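Local coordinates for hypoxanthine phosphoribosyltransferase (Bacillus anthracis, PDB 3O7M) that catalyses the transfer of a phosphoribosyl group from phosphoribosyl pyrophosphate to hypoxanthine or guanine, the purine-salvage step that yields IMP or GMP, at the interface of chains A and B. Coordinates in Å, arbitrary orientation; residue numbers count along the deposited sequence, not the author numbering. Chains: chain A/B, Hypoxanthine phosphoribosyltransferase.

The interface of chains A and B. Residues chain A 84, 87-88, 120; chain B 72, 82-84.
Across from the loop carrying A:Asp87 and A:Ile88 lies the short extended strand 82-84 of chain B, with the backbone N of B:Leu84 directed at the A:Asp87 carboxylate. The patch illustrates how one acidic side chain can cap the polar backbone of a neighbouring subunit; it forms part of a two-fold symmetric interface in the deposited tetramer and recurs with the chains exchanged, although the structure alone does not establish the oligomer in solution. A:Asp87 OD2 accepts a hydrogen bond from the backbone N-H of B:Leu84, 2.9 Å from its N, through its anti lone pair and along a nearly straight bond. The same oxygen is joined to water 2, which also meets the carbonyl O of B:Val82 and, at 2.8 Å, the imidazole nitrogen NE2 of A:His120. The other carboxylate oxygen, OD1, turns back to its own chain and accepts A:Ile88 N at 2.8 Å, a bent bond from 34° out of the carboxylate plane. Held at both oxygens, the carboxylate is likely restrained in rotation; its CG stands anti to the backbone N (chi1 -158°), which swings the carboxylate toward chain B. Water 1 adds a second bridge, linking A:Asp87 N with the carbonyl O of B:Leu84.

B:Tyr72 reaches over from chain B with its phenol end foremost. Its hydroxyl OH donates to the main-chain O of A:Ile88 at 2.6 Å, tilted out of the carbonyl plane, while that oxygen lies in the plane of the phenol ring at its edge. The imidazole of A:His120 presents its edge to the hydroxyl, with A:His120 CE1 3.4 Å from B:Tyr72 OH in the imidazole plane, a contact rather than a hydrogen bond; edge-on and with their planes nearly perpendicular, the two rings do not stack. Further along, the two leucine side chains cross at about a right angle, with A:Leu84 CD2 4.0 Å from B:Leu84 CD1.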
loop_
_atom_site.group_PDB
_atom_site.type_symbol
_atom_site.label_atom_id
_atom_site.label_comp_id
_atom_site.label_asym_id
_atom_site.label_seq_id
_atom_site.Cartn_x
_atom_site.Cartn_y
_atom_site.Cartn_z
ATOM N N LEU A 84 3.539 5.385 6.560
ATOM C CA LEU A 84 4.135 5.118 5.268
ATOM C C LEU A 84 3.046 4.474 4.383
ATOM O O LEU A 84 2.458 3.468 4.765
ATOM C CB LEU A 84 5.348 4.206 5.454
ATOM C CG LEU A 84 6.447 4.281 4.447
ATOM C CD1 LEU A 84 6.904 5.727 4.277
ATOM C CD2 LEU A 84 7.601 3.376 4.891
ATOM N N ASP A 87 6.271 2.357 0.280
ATOM C CA ASP A 87 7.688 2.306 0.611
ATOM C C ASP A 87 8.444 2.168 -0.701
ATOM O O ASP A 87 7.855 1.939 -1.751
ATOM C CB ASP A 87 7.948 1.092 1.518
ATOM C CG ASP A 87 9.217 1.206 2.345
ATOM O OD1 ASP A 87 10.026 2.149 2.145
ATOM O OD2 ASP A 87 9.392 0.338 3.231
ATOM N N ILE A 88 9.750 2.343 -0.654
ATOM C CA ILE A 88 10.554 2.175 -1.843
ATOM C C ILE A 88 10.775 0.725 -2.230
ATOM O O ILE A 88 10.788 -0.163 -1.360
ATOM C CB ILE A 88 11.926 2.874 -1.708
ATOM C CG1 ILE A 88 12.763 2.272 -0.567
ATOM C CG2 ILE A 88 11.693 4.407 -1.591
ATOM C CD1 ILE A 88 14.262 2.774 -0.477
ATOM N N HIS A 120 17.816 1.623 6.194
ATOM C CA HIS A 120 18.301 0.875 5.027
ATOM C C HIS A 120 19.852 0.948 4.875
ATOM O O HIS A 120 20.426 0.362 3.950
ATOM C CB HIS A 120 17.618 1.439 3.776
ATOM C CG HIS A 120 16.176 1.050 3.642
ATOM N ND1 HIS A 120 15.651 0.543 2.471
ATOM C CD2 HIS A 120 15.157 1.049 4.539
ATOM C CE1 HIS A 120 14.370 0.256 2.649
ATOM N NE2 HIS A 120 14.049 0.541 3.900
ATOM N N TYR B 72 13.189 -7.860 0.340
ATOM C CA TYR B 72 13.846 -7.261 -0.809
ATOM C C TYR B 72 14.656 -8.331 -1.563
ATOM O O TYR B 72 15.379 -8.032 -2.503
ATOM C CB TYR B 72 14.759 -6.107 -0.383
ATOM C CG TYR B 72 14.030 -4.813 -0.098
ATOM C CD1 TYR B 72 13.598 -3.988 -1.141
ATOM C CD2 TYR B 72 13.808 -4.392 1.197
ATOM C CE1 TYR B 72 12.939 -2.773 -0.885
ATOM C CE2 TYR B 72 13.132 -3.193 1.465
ATOM C CZ TYR B 72 12.713 -2.380 0.419
ATOM O OH TYR B 72 12.038 -1.194 0.707
ATOM N N VAL B 82 13.305 -5.154 5.123
ATOM C CA VAL B 82 12.065 -5.515 4.438
ATOM C C VAL B 82 11.328 -4.246 3.993
ATOM O O VAL B 82 11.552 -3.167 4.544
ATOM C CB VAL B 82 11.086 -6.317 5.329
ATOM C CG1 VAL B 82 11.503 -7.802 5.466
ATOM C CG2 VAL B 82 10.892 -5.635 6.704
ATOM N N LYS B 83 10.485 -4.350 2.978
ATOM C CA LYS B 83 9.695 -3.188 2.627
ATOM C C LYS B 83 8.314 -3.245 3.244
ATOM O O LYS B 83 7.656 -4.315 3.305
ATOM C CB LYS B 83 9.614 -2.917 1.156
ATOM C CG LYS B 83 8.994 -3.866 0.319
ATOM C CD LYS B 83 8.431 -3.022 -0.830
ATOM C CE LYS B 83 8.147 -3.802 -2.072
ATOM N NZ LYS B 83 9.280 -3.932 -3.061
ATOM N N LEU B 84 7.898 -2.102 3.760
ATOM C CA LEU B 84 6.614 -2.022 4.407
ATOM C C LEU B 84 5.557 -1.937 3.337
ATOM O O LEU B 84 5.555 -1.009 2.535
ATOM C CB LEU B 84 6.553 -0.820 5.339
ATOM C CG LEU B 84 7.556 -0.885 6.472
ATOM C CD1 LEU B 84 7.221 0.264 7.437
ATOM C CD2 LEU B 84 7.520 -2.271 7.231
HETATM O O HOH W 1 4.789 -0.123 0.267
HETATM O O HOH W 2 11.493 -0.282 4.547
#